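Local coordinates for protein chloramphenicol acetyltransferase (Bacteroides thetaiotaomicron, PDB 2I9D) that probably transfers an acetyl group from acetyl-CoA to a hydroxyl of chloramphenicol, and assembles as a trimer, at residues W13-F22 / H196-H204; H24-T33 / S159-N170. All coordinates share one frame; numbering follows the deposited sequence.

Contact 1: residues W13-F22 / H196-H204; sequences WERKENFNFF and HHGFIDGHH
Arg15 drives its guanidinium into the bend of 196-204 and binds both backbone and carboxylate there. Its NE donates to Gly198 O at 2.8 Å, nearly straight but from above the carbonyl plane. NH1 bonds to Asp201 OD2 and NH2 to OD1, so both terminal nitrogens hold the carboxylate. The salt bridge is short, 2.7 Å from Arg15 NH1 to Asp201 OD2. The carboxylate is met from above its plane, which lies 57° from that of the guanidinium. Phe199 O sits over one guanidinium face and Asn18 CB over the opposite one, so the group is held flat between them. A bend at chi3 (69°) turns the arginine chain into this slot.

Packing is tight next to the salt bridge. Phe19 CE1 meets Phe199 CZ at 3.6 Å, in an aromatic cluster completed by His196. Trp13 CH2 comes to the edge of the Phe199 ring. Gly198 passes so close to Phe19 that a side chain there would clash with the ring. The bend carries the HHxxxDG motif of the chloramphenicol acetyltransferase family, and its second histidine, His197, is the predicted proton acceptor. Phe22 forms an offset stack with the His197 ring, their centroids 4.4 Å apart. His197 CB also lies over the Phe22 face, while Phe21 covers the other face.

Beside the salt bridge a water bridges Asn18 OD1 and Asp201 OD1; both residues pack on Phe100 of the second subunit. Another water joins His196 NE2 to Phe22 O. The contact is looser at its rim, where partly exposed His204 brings only CE1 near Arg15 NH1, at 3.6 Å.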
loop_
_atom_site.group_PDB
_atom_site.type_symbol
_atom_site.label_atom_id
_atom_site.label_comp_id
_atom_site.label_asym_id
_atom_site.label_seq_id
_atom_site.Cartn_x
_atom_site.Cartn_y
_atom_site.Cartn_z
ATOM N N TRP A 13 -14.246 -26.023 -10.951
ATOM C CA TRP A 13 -13.751 -24.664 -10.550
ATOM C C TRP A 13 -12.539 -24.212 -11.370
ATOM O O TRP A 13 -11.443 -24.786 -11.296
ATOM C CB TRP A 13 -13.445 -24.528 -9.035
ATOM C CG TRP A 13 -13.229 -23.059 -8.553
ATOM C CD1 TRP A 13 -13.899 -21.945 -8.994
ATOM C CD2 TRP A 13 -12.316 -22.591 -7.536
ATOM N NE1 TRP A 13 -13.450 -20.828 -8.338
ATOM C CE2 TRP A 13 -12.481 -21.189 -7.439
ATOM C CE3 TRP A 13 -11.369 -23.216 -6.712
ATOM C CZ2 TRP A 13 -11.738 -20.396 -6.540
ATOM C CZ3 TRP A 13 -10.630 -22.427 -5.815
ATOM C CH2 TRP A 13 -10.822 -21.031 -5.741
ATOM N N GLU A 14 -12.765 -23.153 -12.140
ATOM C CA GLU A 14 -11.764 -22.613 -13.060
ATOM C C GLU A 14 -10.488 -22.099 -12.374
ATOM O O GLU A 14 -9.426 -22.042 -13.005
ATOM C CB GLU A 14 -12.393 -21.530 -13.954
ATOM C CG GLU A 14 -13.289 -20.498 -13.241
ATOM C CD GLU A 14 -13.918 -19.496 -14.220
ATOM O OE1 GLU A 14 -13.797 -19.694 -15.455
ATOM O OE2 GLU A 14 -14.544 -18.513 -13.768
ATOM N N ARG A 15 -10.584 -21.764 -11.082
ATOM C CA ARG A 15 -9.435 -21.215 -10.338
ATOM C C ARG A 15 -8.719 -22.206 -9.439
ATOM O O ARG A 15 -7.892 -21.805 -8.623
ATOM C CB ARG A 15 -9.823 -19.977 -9.528
ATOM C CG ARG A 15 -10.214 -18.769 -10.351
ATOM C CD ARG A 15 -10.395 -17.546 -9.435
ATOM N NE ARG A 15 -9.127 -17.077 -8.874
ATOM C CZ ARG A 15 -8.261 -16.296 -9.528
ATOM N NH1 ARG A 15 -8.523 -15.920 -10.783
ATOM N NH2 ARG A 15 -7.121 -15.903 -8.944
ATOM N N LYS A 16 -9.030 -23.489 -9.591
ATOM C CA LYS A 16 -8.275 -24.569 -8.951
ATOM C C LYS A 16 -6.773 -24.267 -8.887
ATOM O O LYS A 16 -6.175 -24.223 -7.809
ATOM C CB LYS A 16 -8.493 -25.893 -9.703
ATOM C CG LYS A 16 -7.624 -27.041 -9.178
ATOM C CD LYS A 16 -7.532 -28.217 -10.143
ATOM C CE LYS A 16 -6.819 -29.387 -9.466
ATOM N NZ LYS A 16 -6.143 -30.279 -10.453
ATOM N N GLU A 17 -6.172 -24.052 -10.049
ATOM C CA GLU A 17 -4.731 -23.861 -10.159
ATOM C C GLU A 17 -4.238 -22.502 -9.616
ATOM O O GLU A 17 -3.155 -22.411 -9.029
ATOM C CB GLU A 17 -4.296 -24.097 -11.623
ATOM C CG GLU A 17 -4.349 -25.596 -12.049
ATOM C CD GLU A 17 -3.426 -26.491 -11.185
ATOM O OE1 GLU A 17 -2.305 -26.808 -11.665
ATOM O OE2 GLU A 17 -3.795 -26.862 -10.027
ATOM N N ASN A 18 -5.037 -21.459 -9.835
ATOM C CA ASN A 18 -4.788 -20.139 -9.269
ATOM C C ASN A 18 -4.730 -20.201 -7.738
ATOM O O ASN A 18 -3.782 -19.707 -7.129
ATOM C CB ASN A 18 -5.873 -19.155 -9.706
ATOM C CG ASN A 18 -6.054 -19.113 -11.218
ATOM O OD1 ASN A 18 -5.662 -18.141 -11.885
ATOM N ND2 ASN A 18 -6.659 -20.170 -11.770
ATOM N N PHE A 19 -5.731 -20.851 -7.139
ATOM C CA PHE A 19 -5.807 -21.018 -5.694
ATOM C C PHE A 19 -4.724 -21.924 -5.119
ATOM O O PHE A 19 -4.186 -21.624 -4.063
ATOM C CB PHE A 19 -7.200 -21.487 -5.248
ATOM C CG PHE A 19 -7.392 -21.465 -3.749
ATOM C CD1 PHE A 19 -7.891 -20.325 -3.115
ATOM C CD2 PHE A 19 -7.054 -22.573 -2.973
ATOM C CE1 PHE A 19 -8.063 -20.289 -1.731
ATOM C CE2 PHE A 19 -7.209 -22.548 -1.583
ATOM C CZ PHE A 19 -7.720 -21.394 -0.962
ATOM N N ASN A 20 -4.403 -23.031 -5.786
ATOM C CA ASN A 20 -3.341 -23.909 -5.291
ATOM C C ASN A 20 -1.939 -23.300 -5.346
ATOM O O ASN A 20 -1.096 -23.628 -4.505
ATOM C CB ASN A 20 -3.401 -25.302 -5.950
ATOM C CG ASN A 20 -4.642 -26.104 -5.508
ATOM O OD1 ASN A 20 -5.098 -25.985 -4.361
ATOM N ND2 ASN A 20 -5.203 -26.904 -6.425
ATOM N N PHE A 21 -1.705 -22.405 -6.310
ATOM C CA PHE A 21 -0.457 -21.626 -6.378
ATOM C C PHE A 21 -0.204 -20.835 -5.077
ATOM O O PHE A 21 0.890 -20.894 -4.511
ATOM C CB PHE A 21 -0.499 -20.684 -7.583
ATOM C CG PHE A 21 0.775 -19.897 -7.805
ATOM C CD1 PHE A 21 1.888 -20.484 -8.438
ATOM C CD2 PHE A 21 0.855 -18.553 -7.404
ATOM C CE1 PHE A 21 3.061 -19.744 -8.656
ATOM C CE2 PHE A 21 2.027 -17.805 -7.612
ATOM C CZ PHE A 21 3.126 -18.394 -8.246
ATOM N N PHE A 22 -1.233 -20.146 -4.579
ATOM C CA PHE A 22 -1.083 -19.310 -3.363
ATOM C C PHE A 22 -1.301 -20.044 -2.021
ATOM O O PHE A 22 -1.011 -19.477 -0.954
ATOM C CB PHE A 22 -1.973 -18.060 -3.436
ATOM C CG PHE A 22 -1.671 -17.159 -4.604
ATOM C CD1 PHE A 22 -0.530 -16.354 -4.606
ATOM C CD2 PHE A 22 -2.542 -17.094 -5.686
ATOM C CE1 PHE A 22 -0.256 -15.493 -5.661
ATOM C CE2 PHE A 22 -2.277 -16.247 -6.769
ATOM C CZ PHE A 22 -1.123 -15.437 -6.748
ATOM N N HIS A 196 -7.690 -11.823 -1.324
ATOM C CA HIS A 196 -6.861 -13.025 -1.416
ATOM C C HIS A 196 -6.591 -13.263 -2.902
ATOM O O HIS A 196 -7.528 -13.386 -3.670
ATOM C CB HIS A 196 -7.615 -14.220 -0.818
ATOM C CG HIS A 196 -6.762 -15.419 -0.582
ATOM N ND1 HIS A 196 -6.208 -16.151 -1.608
ATOM C CD2 HIS A 196 -6.399 -16.041 0.566
ATOM C CE1 HIS A 196 -5.505 -17.148 -1.106
ATOM N NE2 HIS A 196 -5.628 -17.120 0.210
ATOM N N HIS A 197 -5.328 -13.318 -3.305
ATOM C CA HIS A 197 -4.988 -13.474 -4.721
ATOM C C HIS A 197 -5.454 -14.832 -5.318
ATOM O O HIS A 197 -5.567 -14.971 -6.554
ATOM C CB HIS A 197 -3.474 -13.303 -4.927
ATOM C CG HIS A 197 -3.087 -12.841 -6.301
ATOM N ND1 HIS A 197 -3.837 -13.117 -7.428
ATOM C CD2 HIS A 197 -2.003 -12.147 -6.732
ATOM C CE1 HIS A 197 -3.242 -12.593 -8.485
ATOM N NE2 HIS A 197 -2.133 -11.993 -8.089
ATOM N N GLY A 198 -5.684 -15.831 -4.456
ATOM C CA GLY A 198 -6.244 -17.119 -4.879
ATOM C C GLY A 198 -7.607 -16.988 -5.540
ATOM O O GLY A 198 -7.964 -17.796 -6.397
ATOM N N PHE A 199 -8.348 -15.942 -5.168
ATOM C CA PHE A 199 -9.713 -15.715 -5.648
ATOM C C PHE A 199 -9.850 -14.618 -6.688
ATOM O O PHE A 199 -10.822 -14.597 -7.445
ATOM C CB PHE A 199 -10.659 -15.362 -4.481
ATOM C CG PHE A 199 -10.766 -16.418 -3.416
ATOM C CD1 PHE A 199 -11.009 -17.747 -3.746
ATOM C CD2 PHE A 199 -10.682 -16.070 -2.061
ATOM C CE1 PHE A 199 -11.135 -18.724 -2.755
ATOM C CE2 PHE A 199 -10.798 -17.040 -1.056
ATOM C CZ PHE A 199 -11.030 -18.367 -1.399
ATOM N N ILE A 200 -8.914 -13.674 -6.686
ATOM C CA ILE A 200 -9.070 -12.421 -7.421
ATOM C C ILE A 200 -7.749 -12.064 -8.091
ATOM O O ILE A 200 -6.699 -12.074 -7.432
ATOM C CB ILE A 200 -9.553 -11.270 -6.473
ATOM C CG1 ILE A 200 -11.021 -11.468 -6.105
ATOM C CG2 ILE A 200 -9.323 -9.825 -7.081
ATOM C CD1 ILE A 200 -11.353 -11.010 -4.693
ATOM N N ASP A 201 -7.811 -11.776 -9.400
ATOM C CA ASP A 201 -6.671 -11.241 -10.146
ATOM C C ASP A 201 -6.925 -9.795 -10.554
ATOM O O ASP A 201 -8.032 -9.269 -10.357
ATOM C CB ASP A 201 -6.417 -12.045 -11.423
ATOM C CG ASP A 201 -6.134 -13.518 -11.152
ATOM O OD1 ASP A 201 -5.358 -13.850 -10.216
ATOM O OD2 ASP A 201 -6.693 -14.341 -11.905
ATOM N N GLY A 202 -5.903 -9.176 -11.159
ATOM C CA GLY A 202 -5.993 -7.811 -11.665
ATOM C C GLY A 202 -7.267 -7.562 -12.439
ATOM O O GLY A 202 -7.911 -6.507 -12.294
ATOM N N HIS A 203 -7.647 -8.558 -13.234
ATOM C CA HIS A 203 -8.808 -8.493 -14.117
ATOM C C HIS A 203 -10.121 -8.281 -13.353
ATOM O O HIS A 203 -10.992 -7.510 -13.783
ATOM C CB HIS A 203 -8.858 -9.759 -15.004
ATOM C CG HIS A 203 -10.182 -9.990 -15.670
ATOM N ND1 HIS A 203 -10.546 -9.359 -16.841
ATOM C CD2 HIS A 203 -11.220 -10.799 -15.338
ATOM C CE1 HIS A 203 -11.758 -9.761 -17.198
ATOM N NE2 HIS A 203 -12.195 -10.625 -16.294
ATOM N N HIS A 204 -10.257 -8.939 -12.209
ATOM C CA HIS A 204 -11.477 -8.789 -11.396
ATOM C C HIS A 204 -11.472 -7.476 -10.624
ATOM O O HIS A 204 -12.518 -6.868 -10.404
ATOM C CB HIS A 204 -11.653 -10.000 -10.487
ATOM C CG HIS A 204 -11.481 -11.288 -11.210
ATOM N ND1 HIS A 204 -10.341 -12.054 -11.100
ATOM C CD2 HIS A 204 -12.283 -11.923 -12.102
ATOM C CE1 HIS A 204 -10.460 -13.120 -11.874
ATOM N NE2 HIS A 204 -11.628 -13.061 -12.490
HETATM O O HOH W 1 -4.168 -16.009 -10.257
HETATM O O HOH W 2 -3.675 -19.154 0.954
#

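Contact 2: residues H24-T33 / S159-N170; sequences HFQNPQLSIT and SITGTQEKRSGN
Gln164 reaches across to the loop at 26-28 with its chain extended. CG lies opposite the backbone N (chi1 -171°), which carries the amide over to Gln26 O. There NE2 donates at 2.9 Å, in the carbonyl plane and on a lone pair. Gln26 O also accepts from Gln26 NE2 of the third subunit. Gln164 NE2 donates to Lys166 O as well, within its own loop. OE1 rests against Asn27 CB. Asn27 OD1 accepts from Gln29 N, closing an Asx turn. An alanine in place of Gln164 would probably cost Gln26 O its donor from this loop and leave Lys166 O with Gly169 N.

Gln29 starts strand 29-37 and points its extended chain at the loop. Its OE1 accepts from Asn170 N at 2.7 Å, almost straight. The Asn170 amide is fixed by its own loop: ND2 donates to Thr163 O and OD1 accepts from Glu165 N. Gln29 NE2 makes a weak bond to Thr163 O.

Arg167 is extended from CG to NE and lays its guanidinium over Gln26 CA. NH2 bonds to His24 O at 3.0 Å, near the guanidinium plane. A water links Phe25 O and Arg167 O.

Ser31-Thr33 and Ser159-Ile160 each pair with a strand of another subunit, so the sheet runs across the trimer. The contact is mostly polar: amide and guanidinium groups satisfy backbone atoms, which implies that it depends on direction more than on apolar packing.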
loop_
_atom_site.group_PDB
_atom_site.type_symbol
_atom_site.label_atom_id
_atom_site.label_comp_id
_atom_site.label_asym_id
_atom_site.label_seq_id
_atom_site.Cartn_x
_atom_site.Cartn_y
_atom_site.Cartn_z
ATOM N N HIS A 24 0.208 -22.164 -0.089
ATOM C CA HIS A 24 1.222 -22.239 0.970
ATOM C C HIS A 24 2.005 -20.951 1.210
ATOM O O HIS A 24 2.954 -20.931 1.991
ATOM C CB HIS A 24 2.142 -23.429 0.693
ATOM C CG HIS A 24 1.390 -24.718 0.555
ATOM N ND1 HIS A 24 0.685 -25.282 1.604
ATOM C CD2 HIS A 24 1.183 -25.522 -0.517
ATOM C CE1 HIS A 24 0.091 -26.388 1.186
ATOM N NE2 HIS A 24 0.378 -26.557 -0.096
ATOM N N PHE A 25 1.560 -19.869 0.570
ATOM C CA PHE A 25 2.165 -18.543 0.717
ATOM C C PHE A 25 2.060 -18.001 2.137
ATOM O O PHE A 25 0.982 -18.078 2.747
ATOM C CB PHE A 25 1.477 -17.562 -0.245
ATOM C CG PHE A 25 2.078 -17.539 -1.632
ATOM C CD1 PHE A 25 2.376 -18.734 -2.309
ATOM C CD2 PHE A 25 2.332 -16.318 -2.266
ATOM C CE1 PHE A 25 2.907 -18.720 -3.582
ATOM C CE2 PHE A 25 2.893 -16.280 -3.547
ATOM C CZ PHE A 25 3.177 -17.488 -4.217
ATOM N N GLN A 26 3.168 -17.454 2.636
ATOM C CA GLN A 26 3.173 -16.610 3.825
ATOM C C GLN A 26 2.118 -15.467 3.781
ATOM O O GLN A 26 1.370 -15.236 4.741
ATOM C CB GLN A 26 4.585 -16.051 4.109
ATOM C CG GLN A 26 4.620 -15.052 5.308
ATOM C CD GLN A 26 6.026 -14.751 5.854
ATOM O OE1 GLN A 26 6.876 -15.641 5.947
ATOM N NE2 GLN A 26 6.266 -13.499 6.222
ATOM N N ASN A 27 2.056 -14.768 2.657
ATOM C CA ASN A 27 1.072 -13.736 2.451
ATOM C C ASN A 27 0.489 -13.875 1.046
ATOM O O ASN A 27 1.132 -13.486 0.079
ATOM C CB ASN A 27 1.728 -12.357 2.673
ATOM C CG ASN A 27 0.866 -11.231 2.218
ATOM O OD1 ASN A 27 -0.344 -11.390 2.060
ATOM N ND2 ASN A 27 1.471 -10.097 1.970
ATOM N N PRO A 28 -0.717 -14.473 0.927
ATOM C CA PRO A 28 -1.445 -14.669 -0.351
ATOM C C PRO A 28 -2.301 -13.475 -0.778
ATOM O O PRO A 28 -3.064 -13.583 -1.733
ATOM C CB PRO A 28 -2.386 -15.830 -0.025
ATOM C CG PRO A 28 -2.750 -15.588 1.410
ATOM C CD PRO A 28 -1.468 -15.057 2.064
ATOM N N GLN A 29 -2.159 -12.348 -0.084
ATOM C CA GLN A 29 -3.075 -11.225 -0.257
ATOM C C GLN A 29 -2.455 -10.199 -1.147
ATOM O O GLN A 29 -1.238 -10.018 -1.176
ATOM C CB GLN A 29 -3.372 -10.550 1.082
ATOM C CG GLN A 29 -3.930 -11.503 2.138
ATOM C CD GLN A 29 -4.418 -10.801 3.371
ATOM O OE1 GLN A 29 -5.456 -11.158 3.913
ATOM N NE2 GLN A 29 -3.674 -9.791 3.829
ATOM N N LEU A 30 -3.301 -9.472 -1.847
ATOM C CA LEU A 30 -2.781 -8.227 -2.365
ATOM C C LEU A 30 -3.604 -7.025 -1.970
ATOM O O LEU A 30 -4.824 -7.143 -1.801
ATOM C CB LEU A 30 -2.402 -8.333 -3.864
ATOM C CG LEU A 30 -3.013 -7.898 -5.188
ATOM C CD1 LEU A 30 -3.513 -6.454 -5.199
ATOM C CD2 LEU A 30 -1.815 -8.032 -6.100
ATOM N N SER A 31 -2.936 -5.882 -1.802
ATOM C CA SER A 31 -3.655 -4.608 -1.606
ATOM C C SER A 31 -3.551 -3.734 -2.836
ATOM O O SER A 31 -2.530 -3.697 -3.512
ATOM C CB SER A 31 -3.128 -3.820 -0.394
ATOM O OG SER A 31 -3.087 -4.623 0.753
ATOM N N ILE A 32 -4.599 -2.975 -3.095
ATOM C CA ILE A 32 -4.573 -2.069 -4.224
ATOM C C ILE A 32 -5.336 -0.837 -3.804
ATOM O O ILE A 32 -6.295 -0.949 -3.041
ATOM C CB ILE A 32 -5.221 -2.720 -5.500
ATOM C CG1 ILE A 32 -5.262 -1.734 -6.686
ATOM C CG2 ILE A 32 -6.630 -3.317 -5.174
ATOM C CD1 ILE A 32 -5.598 -2.394 -8.026
ATOM N N THR A 33 -4.887 0.326 -4.269
ATOM C CA THR A 33 -5.658 1.568 -4.178
ATOM C C THR A 33 -5.885 2.158 -5.576
ATOM O O THR A 33 -4.958 2.200 -6.400
ATOM C CB THR A 33 -4.952 2.605 -3.294
ATOM O OG1 THR A 33 -4.598 1.979 -2.062
ATOM C CG2 THR A 33 -5.855 3.813 -3.031
ATOM N N SER A 159 -2.452 5.225 -0.929
ATOM C CA SER A 159 -2.222 3.855 -0.562
ATOM C C SER A 159 -2.668 3.583 0.882
ATOM O O SER A 159 -2.338 4.342 1.792
ATOM C CB SER A 159 -0.729 3.566 -0.720
ATOM O OG SER A 159 -0.383 2.279 -0.225
ATOM N N ILE A 160 -3.434 2.509 1.077
ATOM C CA ILE A 160 -3.588 1.874 2.388
ATOM C C ILE A 160 -3.458 0.365 2.158
ATOM O O ILE A 160 -4.150 -0.198 1.323
ATOM C CB ILE A 160 -4.929 2.210 3.110
ATOM C CG1 ILE A 160 -4.981 3.686 3.503
ATOM C CG2 ILE A 160 -5.083 1.332 4.384
ATOM C CD1 ILE A 160 -6.301 4.213 4.053
ATOM N N THR A 161 -2.548 -0.281 2.875
ATOM C CA THR A 161 -2.468 -1.734 2.836
ATOM C C THR A 161 -3.216 -2.334 4.028
ATOM O O THR A 161 -3.296 -1.722 5.106
ATOM C CB THR A 161 -1.039 -2.201 2.945
ATOM O OG1 THR A 161 -0.592 -1.878 4.269
ATOM C CG2 THR A 161 -0.181 -1.538 1.883
ATOM N N GLY A 162 -3.757 -3.528 3.858
ATOM C CA GLY A 162 -4.425 -4.184 4.949
ATOM C C GLY A 162 -3.486 -4.930 5.880
ATOM O O GLY A 162 -2.343 -5.313 5.510
ATOM N N THR A 163 -3.981 -5.122 7.106
ATOM C CA THR A 163 -3.432 -6.089 8.050
ATOM C C THR A 163 -3.624 -7.531 7.532
ATOM O O THR A 163 -4.321 -7.773 6.551
ATOM C CB THR A 163 -4.096 -5.925 9.452
ATOM O OG1 THR A 163 -5.507 -5.846 9.298
ATOM C CG2 THR A 163 -3.626 -4.665 10.119
ATOM N N GLN A 164 -2.982 -8.484 8.176
ATOM C CA GLN A 164 -3.182 -9.862 7.827
ATOM C C GLN A 164 -3.308 -10.686 9.142
ATOM O O GLN A 164 -2.348 -10.778 9.921
ATOM C CB GLN A 164 -2.017 -10.345 6.940
ATOM C CG GLN A 164 -2.221 -11.726 6.315
ATOM C CD GLN A 164 -0.901 -12.335 5.802
ATOM O OE1 GLN A 164 0.088 -11.619 5.546
ATOM N NE2 GLN A 164 -0.879 -13.660 5.671
ATOM N N GLU A 165 -4.474 -11.273 9.384
ATOM C CA GLU A 165 -4.678 -12.011 10.620
ATOM C C GLU A 165 -3.842 -13.293 10.743
ATOM O O GLU A 165 -3.187 -13.546 11.766
ATOM C CB GLU A 165 -6.158 -12.331 10.846
ATOM C CG GLU A 165 -6.357 -13.281 12.049
ATOM C CD GLU A 165 -7.809 -13.494 12.452
ATOM O OE1 GLU A 165 -8.701 -12.894 11.815
ATOM O OE2 GLU A 165 -8.050 -14.259 13.432
ATOM N N LYS A 166 -3.877 -14.089 9.687
ATOM C CA LYS A 166 -3.337 -15.435 9.673
ATOM C C LYS A 166 -2.697 -15.722 8.313
ATOM O O LYS A 166 -2.844 -14.943 7.389
ATOM C CB LYS A 166 -4.447 -16.469 10.000
ATOM C CG LYS A 166 -5.646 -16.413 9.105
ATOM C CD LYS A 166 -6.793 -17.255 9.642
ATOM C CE LYS A 166 -7.789 -16.406 10.349
ATOM N NZ LYS A 166 -9.073 -17.120 10.623
ATOM N N ARG A 167 -1.983 -16.842 8.230
ATOM C CA ARG A 167 -1.286 -17.268 7.025
ATOM C C ARG A 167 -2.154 -17.439 5.779
ATOM O O ARG A 167 -1.743 -17.045 4.690
ATOM C CB ARG A 167 -0.466 -18.531 7.304
ATOM C CG ARG A 167 0.712 -18.674 6.374
ATOM C CD ARG A 167 1.302 -20.067 6.408
ATOM N NE ARG A 167 2.322 -20.219 5.360
ATOM C CZ ARG A 167 3.583 -19.781 5.444
ATOM N NH1 ARG A 167 4.005 -19.137 6.526
ATOM N NH2 ARG A 167 4.434 -19.991 4.437
ATOM N N SER A 168 -3.350 -18.006 5.933
ATOM C CA SER A 168 -4.274 -18.174 4.801
ATOM C C SER A 168 -4.928 -16.855 4.385
ATOM O O SER A 168 -5.666 -16.811 3.388
ATOM C CB SER A 168 -5.364 -19.208 5.149
ATOM O OG SER A 168 -6.154 -18.795 6.253
ATOM N N GLY A 169 -4.670 -15.797 5.154
ATOM C CA GLY A 169 -5.181 -14.457 4.857
ATOM C C GLY A 169 -6.333 -14.027 5.760
ATOM O O GLY A 169 -6.836 -14.826 6.554
ATOM N N ASN A 170 -6.786 -12.790 5.629
ATOM C CA ASN A 170 -7.975 -12.346 6.369
ATOM C C ASN A 170 -9.210 -13.170 6.030
ATOM O O ASN A 170 -9.320 -13.681 4.919
ATOM C CB ASN A 170 -8.263 -10.870 6.072
ATOM C CG ASN A 170 -7.114 -9.973 6.446
ATOM O OD1 ASN A 170 -6.435 -10.222 7.420
ATOM N ND2 ASN A 170 -6.909 -8.909 5.688
HETATM O O HOH W 3 -1.563 -18.718 2.440
HETATM O O HOH W 4 -1.599 -7.578 3.914
HETATM O O HOH W 5 -3.433 -0.361 -1.195
#

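Contact 2 is nested inside the chain loop closed by contact 1, and their centres lie 14 Å apart. Helix 16-22 leads into strand 29-37, so the two contacts share a continuous piece of chain. They meet at the predicted proton acceptor. His197 N lies 2.8 Å from Pro28 O, a probable hydrogen bond that ties the histidine bend to the loop before strand 29-37. From contact 1, His196 packs on contact 2: its NE2 is 3.5 Å from Pro28 CG, and its CD2 is 3.0 Å from Ser168 O. Both contacts touch the second subunit. Thr163 of contact 2 in the second subunit packs on Phe22 and His197 of contact 1, consistent with a catalytic site at the subunit interface, as in this trimeric family.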